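Local coordinates for lysosome-associated membrane glycoprotein 3 (Homo sapiens, PDB 4AKM) that takes part in the unfolded protein response and in lysosome-autophagosome fusion, and is represented by the membrane-proximal part of its luminal domain, at residues M21-I26 against G67-T72; R38-D43 against A87-S92; V106-A111 against V132-V137. All coordinates share one frame; numbering follows the deposited sequence.

Contact 1 (M21-I26 against G67-T72); sequences MGIQLI and GFVNLT. With NAG (2-acetamido-2-deoxy-beta-D-glucopyranose), chain D.
In the buried core of the membrane-proximal luminal domain, Met21, Ile23 and Leu25 of strand 14-27 meet Val69 and Leu71 of strand 67-75, each group standing on the inner side of its own sheet. The two segments run at 119° to each other, with axes 9.7 Å apart at closest, too far for backbone pairing, so apolar side chains alone make the contact. Met21 and Leu71 reach tip to tip, with Met21 SD 4.0 Å from Leu71 CD1. The methionine chain gets there with CG between the backbone N and the carbonyl carbon (chi1 62°) and further bends at chi2 and chi3, which turn CE toward the same leucine methyl. Val69, two residues before Leu71, is shared: its CG2 lies 4.2 Å from Leu25 CD1 and, more loosely, 4.4 Å from Ile23 CG2.

Inward-facing side chains from two antiparallel sheets fill the interior of this beta-prism fold. Ile42, Leu62 and Val132 continue the apolar layer around Ile23, and Val85 adjoins Leu71.

Residues alternate along strand 67-75, and Phe68, Asn70 and Thr72 occupy the side turned from strand 14-27, where they hold a glycan. Asn70 ND2 is bonded covalently to C1 of the N-acetylglucosamine, in an Asn-X-Thr sequon. The sugar is gripped on either flank of this linkage: Thr72 OG1 and sugar O6 share a hydrogen bond of 2.6 Å, and the acetamido methyl C8 sits over one face of the Phe68 ring, off toward the rim, 3.5 Å from CZ. Tyr88 meets the Phe68 ring with its plane nearly parallel.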
loop_
_atom_site.group_PDB
_atom_site.type_symbol
_atom_site.label_atom_id
_atom_site.label_comp_id
_atom_site.label_asym_id
_atom_site.label_seq_id
_atom_site.Cartn_x
_atom_site.Cartn_y
_atom_site.Cartn_z
ATOM N N MET A 21 4.223 -3.330 -6.467
ATOM C CA MET A 21 3.943 -1.905 -6.607
ATOM C C MET A 21 5.165 -1.091 -6.233
ATOM O O MET A 21 6.102 -1.592 -5.613
ATOM C CB MET A 21 2.764 -1.467 -5.729
ATOM C CG MET A 21 2.981 -1.643 -4.228
ATOM S SD MET A 21 1.469 -1.983 -3.288
ATOM C CE MET A 21 0.456 -0.578 -3.712
ATOM N N GLY A 22 5.140 0.171 -6.630
ATOM C CA GLY A 22 6.108 1.151 -6.204
ATOM C C GLY A 22 5.348 2.106 -5.323
ATOM O O GLY A 22 4.182 2.403 -5.579
ATOM N N ILE A 23 5.997 2.573 -4.265
ATOM C CA ILE A 23 5.341 3.452 -3.309
ATOM C C ILE A 23 6.224 4.652 -2.980
ATOM O O ILE A 23 7.440 4.534 -2.818
ATOM C CB ILE A 23 4.907 2.685 -2.037
ATOM C CG1 ILE A 23 3.875 1.620 -2.404
ATOM C CG2 ILE A 23 4.320 3.628 -1.005
ATOM C CD1 ILE A 23 3.765 0.509 -1.397
ATOM N N GLN A 24 5.587 5.812 -2.924
ATOM C CA GLN A 24 6.257 7.070 -2.679
ATOM C C GLN A 24 5.498 7.768 -1.556
ATOM O O GLN A 24 4.273 7.673 -1.470
ATOM C CB GLN A 24 6.247 7.919 -3.961
ATOM C CG GLN A 24 7.124 9.166 -3.916
ATOM C CD GLN A 24 7.167 9.922 -5.243
ATOM O OE1 GLN A 24 6.227 10.634 -5.601
ATOM N NE2 GLN A 24 8.267 9.771 -5.976
ATOM N N LEU A 25 6.220 8.449 -0.677
ATOM C CA LEU A 25 5.583 9.245 0.360
ATOM C C LEU A 25 5.917 10.709 0.133
ATOM O O LEU A 25 7.077 11.060 -0.035
ATOM C CB LEU A 25 6.030 8.792 1.754
ATOM C CG LEU A 25 5.498 7.429 2.213
ATOM C CD1 LEU A 25 6.078 7.020 3.565
ATOM C CD2 LEU A 25 3.975 7.432 2.261
ATOM N N ILE A 26 4.897 11.555 0.112
ATOM C CA ILE A 26 5.089 12.982 -0.092
ATOM C C ILE A 26 4.710 13.738 1.176
ATOM O O ILE A 26 3.554 13.683 1.603
ATOM C CB ILE A 26 4.225 13.521 -1.269
ATOM C CG1 ILE A 26 4.722 12.992 -2.620
ATOM C CG2 ILE A 26 4.216 15.046 -1.275
ATOM C CD1 ILE A 26 4.129 11.666 -3.033
ATOM N N GLY A 67 10.305 4.325 9.013
ATOM C CA GLY A 67 8.898 4.094 9.257
ATOM C C GLY A 67 8.314 2.923 8.502
ATOM O O GLY A 67 8.966 1.897 8.306
ATOM N N PHE A 68 7.073 3.092 8.064
ATOM C CA PHE A 68 6.337 1.996 7.459
ATOM C C PHE A 68 5.148 2.474 6.654
ATOM O O PHE A 68 4.683 3.615 6.797
ATOM C CB PHE A 68 5.828 1.040 8.543
ATOM C CG PHE A 68 4.887 1.683 9.537
ATOM C CD1 PHE A 68 3.546 1.868 9.231
ATOM C CD2 PHE A 68 5.345 2.099 10.775
ATOM C CE1 PHE A 68 2.684 2.464 10.134
ATOM C CE2 PHE A 68 4.484 2.685 11.688
ATOM C CZ PHE A 68 3.152 2.874 11.366
ATOM N N VAL A 69 4.647 1.570 5.827
ATOM C CA VAL A 69 3.377 1.760 5.151
ATOM C C VAL A 69 2.525 0.528 5.404
ATOM O O VAL A 69 2.966 -0.603 5.203
ATOM C CB VAL A 69 3.542 1.988 3.630
ATOM C CG1 VAL A 69 2.183 2.021 2.949
ATOM C CG2 VAL A 69 4.299 3.273 3.361
ATOM N N ASN A 70 1.303 0.760 5.859
ATOM C CA ASN A 70 0.398 -0.310 6.212
ATOM C C ASN A 70 -0.847 -0.269 5.346
ATOM O O ASN A 70 -1.626 0.688 5.392
ATOM C CB ASN A 70 0.024 -0.216 7.690
ATOM C CG ASN A 70 -0.500 -1.525 8.243
ATOM O OD1 ASN A 70 -0.367 -2.578 7.621
ATOM N ND2 ASN A 70 -1.096 -1.464 9.425
ATOM N N LEU A 71 -1.011 -1.317 4.549
ATOM C CA LEU A 71 -2.168 -1.479 3.690
ATOM C C LEU A 71 -3.098 -2.526 4.280
ATOM O O LEU A 71 -2.751 -3.697 4.348
ATOM C CB LEU A 71 -1.729 -1.902 2.285
ATOM C CG LEU A 71 -0.799 -0.929 1.552
ATOM C CD1 LEU A 71 -0.552 -1.374 0.123
ATOM C CD2 LEU A 71 -1.362 0.483 1.584
ATOM N N THR A 72 -4.278 -2.095 4.711
ATOM C CA THR A 72 -5.285 -3.006 5.240
ATOM C C THR A 72 -6.371 -3.317 4.216
ATOM O O THR A 72 -6.969 -2.399 3.628
ATOM C CB THR A 72 -5.951 -2.441 6.508
ATOM O OG1 THR A 72 -5.002 -2.406 7.581
ATOM C CG2 THR A 72 -7.135 -3.300 6.912
HETATM C C1 NAG D . -1.679 -2.499 10.234
HETATM C C2 NAG D . -1.415 -1.879 11.597
HETATM C C3 NAG D . -1.896 -2.811 12.705
HETATM C C4 NAG D . -3.344 -3.225 12.465
HETATM C C5 NAG D . -3.578 -3.674 11.025
HETATM C C6 NAG D . -5.068 -3.809 10.754
HETATM C C7 NAG D . 0.449 -0.360 11.936
HETATM C C8 NAG D . 1.858 -0.246 12.435
HETATM N N2 NAG D . 0.002 -1.596 11.738
HETATM O O3 NAG D . -1.796 -2.147 13.944
HETATM O O4 NAG D . -3.694 -4.287 13.327
HETATM O O5 NAG D . -3.058 -2.754 10.088
HETATM O O6 NAG D . -5.242 -4.220 9.418
HETATM O O7 NAG D . -0.231 0.647 11.731
#

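Contact 2 (R38-D43 against A87-S92); sequences RYFNID and AYLTVS
Segments 38-43 and 87-92 pass crosswise, without hydrogen bonds between them, with Phe40 CA 8.8 Å from Leu89 CA and Arg38 CA 9.1 Å from Val91 CA. At this spacing only side chains bridge the gap, and each of these two facing pairs makes its own contact.

The leucine lies aslant over the phenylalanine ring. With CG of Phe40 anti to the backbone N, chi1 174° carries the ring toward Leu89, and one face receives Leu89 CD1 in a CH-pi contact, 4.3 Å from the ring centroid and 23° off the normal. The methyl is displaced toward the rim, where its nearest ring atom is Phe40 CD2 at 4.0 Å. The other leucine methyl, CD2, approaches Phe40 CB, so both branches of Leu89 engage the aromatic residue.

Strands 38-41 and 80-90 belong to the two different sheets of the beta-prism fold, and this pairing closes the sheets against each other toward one end of the domain. Strand 38-41 bonds through its backbone to strand 14-27, and Phe64 of the opposing sheet touches Leu89 and meets the Phe40 ring with the planes about 35° apart.

Arg38 and Val91 point at one another. The arginine chain, bent at chi3, brings the edge of its guanidinium near Val91: NH1 is 3.4 Å from CB and 3.5 Å from CG2. Its aliphatic part joins in, with Arg38 CD 3.8 Å from Val91 CG1. The hydrogen bonds of the guanidinium go elsewhere, NH1 to the carbonyl O of Asp93 and NE to Asp29 in a salt bridge, and they probably fix its rotation while the valine packs at its edge.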
loop_
_atom_site.group_PDB
_atom_site.type_symbol
_atom_site.label_atom_id
_atom_site.label_comp_id
_atom_site.label_asym_id
_atom_site.label_seq_id
_atom_site.Cartn_x
_atom_site.Cartn_y
_atom_site.Cartn_z
ATOM N N ARG A 38 8.796 17.251 0.362
ATOM C CA ARG A 38 9.804 16.216 0.533
ATOM C C ARG A 38 9.286 14.901 -0.047
ATOM O O ARG A 38 8.187 14.451 0.278
ATOM C CB ARG A 38 10.179 16.068 2.012
ATOM C CG ARG A 38 11.576 15.503 2.251
ATOM C CD ARG A 38 12.075 15.819 3.659
ATOM N NE ARG A 38 12.117 17.260 3.916
ATOM C CZ ARG A 38 12.559 17.815 5.043
ATOM N NH1 ARG A 38 13.009 17.054 6.035
ATOM N NH2 ARG A 38 12.555 19.137 5.180
ATOM N N TYR A 39 10.069 14.303 -0.933
ATOM C CA TYR A 39 9.704 13.027 -1.526
ATOM C C TYR A 39 10.503 11.896 -0.888
ATOM O O TYR A 39 11.678 12.061 -0.558
ATOM C CB TYR A 39 9.927 13.062 -3.040
ATOM C CG TYR A 39 8.919 13.918 -3.789
ATOM C CD1 TYR A 39 9.032 15.307 -3.823
ATOM C CD2 TYR A 39 7.845 13.337 -4.452
ATOM C CE1 TYR A 39 8.106 16.086 -4.501
ATOM C CE2 TYR A 39 6.919 14.106 -5.132
ATOM C CZ TYR A 39 7.051 15.478 -5.154
ATOM O OH TYR A 39 6.122 16.239 -5.834
ATOM N N PHE A 40 9.859 10.756 -0.683
ATOM C CA PHE A 40 10.571 9.576 -0.214
ATOM C C PHE A 40 10.139 8.308 -0.935
ATOM O O PHE A 40 9.005 7.862 -0.799
ATOM C CB PHE A 40 10.413 9.359 1.288
ATOM C CG PHE A 40 11.021 8.072 1.751
ATOM C CD1 PHE A 40 12.397 7.958 1.890
ATOM C CD2 PHE A 40 10.229 6.958 1.999
ATOM C CE1 PHE A 40 12.972 6.764 2.293
ATOM C CE2 PHE A 40 10.795 5.756 2.405
ATOM C CZ PHE A 40 12.168 5.660 2.553
ATOM N N ASN A 41 11.065 7.717 -1.679
ATOM C CA ASN A 41 10.789 6.488 -2.403
ATOM C C ASN A 41 10.965 5.256 -1.521
ATOM O O ASN A 41 12.046 5.034 -0.969
ATOM C CB ASN A 41 11.706 6.392 -3.618
ATOM C CG ASN A 41 11.403 7.452 -4.662
ATOM O OD1 ASN A 41 10.526 8.303 -4.471
ATOM N ND2 ASN A 41 12.126 7.403 -5.776
ATOM N N ILE A 42 9.913 4.457 -1.375
ATOM C CA ILE A 42 10.077 3.175 -0.714
ATOM C C ILE A 42 11.002 2.346 -1.592
ATOM O O ILE A 42 10.668 2.020 -2.731
ATOM C CB ILE A 42 8.742 2.427 -0.473
ATOM C CG1 ILE A 42 8.048 2.924 0.795
ATOM C CG2 ILE A 42 8.992 0.935 -0.309
ATOM C CD1 ILE A 42 7.509 4.324 0.715
ATOM N N ASP A 43 12.191 2.063 -1.074
ATOM C CA ASP A 43 13.160 1.217 -1.752
ATOM C C ASP A 43 12.886 -0.241 -1.384
ATOM O O ASP A 43 13.113 -0.663 -0.250
ATOM C CB ASP A 43 14.586 1.651 -1.382
ATOM C CG ASP A 43 15.653 0.651 -1.812
ATOM O OD1 ASP A 43 15.388 -0.211 -2.679
ATOM O OD2 ASP A 43 16.778 0.744 -1.277
ATOM N N ALA A 87 0.628 5.381 7.344
ATOM C CA ALA A 87 2.048 5.549 7.103
ATOM C C ALA A 87 2.727 6.327 8.215
ATOM O O ALA A 87 2.096 7.110 8.947
ATOM C CB ALA A 87 2.305 6.198 5.762
ATOM N N TYR A 88 4.027 6.090 8.315
ATOM C CA TYR A 88 4.855 6.686 9.339
ATOM C C TYR A 88 6.207 6.919 8.689
ATOM O O TYR A 88 6.768 6.007 8.075
ATOM C CB TYR A 88 4.969 5.691 10.485
ATOM C CG TYR A 88 5.716 6.122 11.726
ATOM C CD1 TYR A 88 7.105 6.092 11.772
ATOM C CD2 TYR A 88 5.029 6.499 12.872
ATOM C CE1 TYR A 88 7.792 6.457 12.913
ATOM C CE2 TYR A 88 5.709 6.865 14.025
ATOM C CZ TYR A 88 7.092 6.841 14.038
ATOM O OH TYR A 88 7.776 7.203 15.177
ATOM N N LEU A 89 6.723 8.137 8.815
ATOM C CA LEU A 89 7.957 8.516 8.144
ATOM C C LEU A 89 8.788 9.468 8.990
ATOM O O LEU A 89 8.290 10.490 9.432
ATOM C CB LEU A 89 7.642 9.182 6.801
ATOM C CG LEU A 89 8.867 9.595 5.992
ATOM C CD1 LEU A 89 9.692 8.369 5.651
ATOM C CD2 LEU A 89 8.461 10.342 4.739
ATOM N N THR A 90 10.058 9.139 9.202
ATOM C CA THR A 90 10.965 10.025 9.927
ATOM C C THR A 90 11.848 10.809 8.964
ATOM O O THR A 90 12.428 10.236 8.042
ATOM C CB THR A 90 11.876 9.237 10.889
ATOM O OG1 THR A 90 11.095 8.307 11.648
ATOM C CG2 THR A 90 12.591 10.179 11.843
ATOM N N VAL A 91 11.945 12.119 9.168
ATOM C CA VAL A 91 12.949 12.919 8.463
ATOM C C VAL A 91 14.021 13.380 9.456
ATOM O O VAL A 91 13.710 13.753 10.589
ATOM C CB VAL A 91 12.333 14.117 7.692
ATOM C CG1 VAL A 91 11.300 13.633 6.693
ATOM C CG2 VAL A 91 11.716 15.125 8.642
ATOM N N SER A 92 15.284 13.335 9.043
ATOM C CA SER A 92 16.382 13.624 9.966
ATOM C C SER A 92 16.472 15.101 10.338
ATOM O O SER A 92 16.674 15.437 11.508
ATOM C CB SER A 92 17.720 13.145 9.394
ATOM O OG SER A 92 18.772 13.344 10.324
#

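Contact 3 (V106-A111 against V132-V137); sequences VMFQTA and VKTTDV
Phe108 faces Thr134 and Val137 where, in the beta-prism fold, strand 97-110 of one sheet meets strand 130-135 of the other; both chains turn a corner, at 108 and at 136. Phe108 has a left-handed backbone conformation at the break in strand 97-110, and its side chain points toward segment 132-137. With CG beside the backbone N (chi1 -64°), the ring extends inward until its CZ-CE2 end meets both partners. Thr134 OG1 lies at the ring edge, in its plane, 3.6 Å from CZ, the threonine running alongside the phenylalanine in the reverse sense. Val137 points back against the phenylalanine and meets the ring obliquely. Its CG1 is 3.7 Å from CE2, with CG2 at 4.0 Å from the same atom, so both methyls reach one ring corner. All three residues are buried. Phe116 stacks on the Phe108 ring, and Ile82 and Gln122 touch it from strands 80-90 and 122-125. The corner is also bonded within its own segment: Thr110 OG1 donates to Phe108 O over 3.0 Å, meeting the C=O at 129° from 47° above the carbonyl plane.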
loop_
_atom_site.group_PDB
_atom_site.type_symbol
_atom_site.label_atom_id
_atom_site.label_comp_id
_atom_site.label_asym_id
_atom_site.label_seq_id
_atom_site.Cartn_x
_atom_site.Cartn_y
_atom_site.Cartn_z
ATOM N N VAL A 106 -12.649 2.949 0.269
ATOM C CA VAL A 106 -12.801 1.842 -0.658
ATOM C C VAL A 106 -11.843 2.073 -1.818
ATOM O O VAL A 106 -12.037 2.977 -2.637
ATOM C CB VAL A 106 -14.249 1.703 -1.150
ATOM C CG1 VAL A 106 -14.304 0.846 -2.404
ATOM C CG2 VAL A 106 -15.113 1.102 -0.055
ATOM N N MET A 107 -10.798 1.253 -1.872
ATOM C CA MET A 107 -9.681 1.525 -2.760
ATOM C C MET A 107 -9.185 0.272 -3.465
ATOM O O MET A 107 -8.963 -0.764 -2.836
ATOM C CB MET A 107 -8.542 2.177 -1.976
ATOM C CG MET A 107 -7.452 2.745 -2.851
ATOM S SD MET A 107 -6.163 3.564 -1.909
ATOM C CE MET A 107 -5.298 4.418 -3.224
ATOM N N PHE A 108 -9.011 0.392 -4.776
ATOM C CA PHE A 108 -8.594 -0.715 -5.630
ATOM C C PHE A 108 -9.562 -1.877 -5.491
ATOM O O PHE A 108 -9.146 -3.031 -5.458
ATOM C CB PHE A 108 -7.177 -1.201 -5.296
ATOM C CG PHE A 108 -6.094 -0.183 -5.530
ATOM C CD1 PHE A 108 -6.391 1.113 -5.927
ATOM C CD2 PHE A 108 -4.767 -0.537 -5.367
ATOM C CE1 PHE A 108 -5.384 2.035 -6.135
ATOM C CE2 PHE A 108 -3.758 0.377 -5.577
ATOM C CZ PHE A 108 -4.065 1.666 -5.963
ATOM N N GLN A 109 -10.851 -1.574 -5.388
ATOM C CA GLN A 109 -11.852 -2.622 -5.213
ATOM C C GLN A 109 -11.886 -3.566 -6.418
ATOM O O GLN A 109 -11.965 -3.122 -7.565
ATOM C CB GLN A 109 -13.235 -2.022 -4.955
ATOM C CG GLN A 109 -14.269 -3.047 -4.501
ATOM C CD GLN A 109 -15.646 -2.440 -4.300
ATOM O OE1 GLN A 109 -15.899 -1.300 -4.693
ATOM N NE2 GLN A 109 -16.545 -3.202 -3.685
ATOM N N THR A 110 -11.832 -4.867 -6.143
ATOM C CA THR A 110 -11.695 -5.879 -7.185
ATOM C C THR A 110 -12.522 -7.112 -6.853
ATOM O O THR A 110 -12.565 -7.531 -5.696
ATOM C CB THR A 110 -10.227 -6.327 -7.319
ATOM O OG1 THR A 110 -9.393 -5.183 -7.524
ATOM C CG2 THR A 110 -10.053 -7.297 -8.482
ATOM N N ALA A 111 -13.164 -7.691 -7.869
ATOM C CA ALA A 111 -13.931 -8.924 -7.701
ATOM C C ALA A 111 -13.054 -10.021 -7.105
ATOM O O ALA A 111 -11.914 -10.210 -7.532
ATOM C CB ALA A 111 -14.510 -9.372 -9.032
ATOM N N VAL A 132 0.423 9.474 0.236
ATOM C CA VAL A 132 1.062 8.301 -0.339
ATOM C C VAL A 132 0.676 8.176 -1.816
ATOM O O VAL A 132 -0.459 8.464 -2.194
ATOM C CB VAL A 132 0.741 7.009 0.467
ATOM C CG1 VAL A 132 -0.750 6.739 0.502
ATOM C CG2 VAL A 132 1.496 5.817 -0.094
ATOM N N LYS A 133 1.641 7.788 -2.648
ATOM C CA LYS A 133 1.391 7.523 -4.060
ATOM C C LYS A 133 1.861 6.128 -4.465
ATOM O O LYS A 133 2.967 5.711 -4.125
ATOM C CB LYS A 133 2.040 8.590 -4.948
ATOM C CG LYS A 133 1.054 9.647 -5.436
ATOM C CD LYS A 133 1.726 10.980 -5.728
ATOM C CE LYS A 133 0.711 12.127 -5.665
ATOM N NZ LYS A 133 1.345 13.482 -5.734
ATOM N N THR A 134 1.005 5.404 -5.181
ATOM C CA THR A 134 1.361 4.081 -5.680
ATOM C C THR A 134 1.524 4.103 -7.187
ATOM O O THR A 134 0.965 4.954 -7.873
ATOM C CB THR A 134 0.307 3.018 -5.324
ATOM O OG1 THR A 134 -0.854 3.184 -6.151
ATOM C CG2 THR A 134 -0.083 3.123 -3.864
ATOM N N THR A 135 2.278 3.141 -7.699
ATOM C CA THR A 135 2.554 3.076 -9.125
ATOM C C THR A 135 2.851 1.630 -9.485
ATOM O O THR A 135 3.236 0.860 -8.622
ATOM C CB THR A 135 3.762 3.965 -9.477
ATOM O OG1 THR A 135 3.995 3.924 -10.886
ATOM C CG2 THR A 135 5.001 3.477 -8.782
ATOM N N ASP A 136 2.655 1.246 -10.744
ATOM C CA ASP A 136 3.000 -0.113 -11.190
ATOM C C ASP A 136 2.355 -1.208 -10.345
ATOM O O ASP A 136 2.936 -2.268 -10.121
ATOM C CB ASP A 136 4.516 -0.294 -11.225
ATOM C CG ASP A 136 5.155 0.449 -12.371
ATOM O OD1 ASP A 136 4.733 0.218 -13.521
ATOM O OD2 ASP A 136 6.055 1.276 -12.124
ATOM N N VAL A 137 1.148 -0.929 -9.876
ATOM C CA VAL A 137 0.447 -1.812 -8.965
ATOM C C VAL A 137 -0.124 -3.043 -9.653
ATOM O O VAL A 137 -0.861 -2.936 -10.629
ATOM C CB VAL A 137 -0.719 -1.067 -8.273
ATOM C CG1 VAL A 137 -1.510 -2.013 -7.385
ATOM C CG2 VAL A 137 -0.206 0.123 -7.480
#

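In the fold
All three contacts lie within the LAMP luminal domain and span its two antiparallel sheets. Contact 1 is nearest the centre of the chain. The centres of contacts 1 and 2 are about 9 Å apart. Those of contacts 1 and 3 are about 11 Å apart, and those of contacts 2 and 3 about 20 Å. Strand 14-27 joins them, with 38-41 on one side and 130-135 on the other, and in the five-stranded sheet strands 67-75, 80-90 and 97-110 are consecutive neighbours. Along the chain, contacts 1 and 2 interleave, whereas contact 3 follows both. Segments far apart in sequence thus bring the two sheets together, with contact 1 touching both of the others and the Asn70 glycan outside.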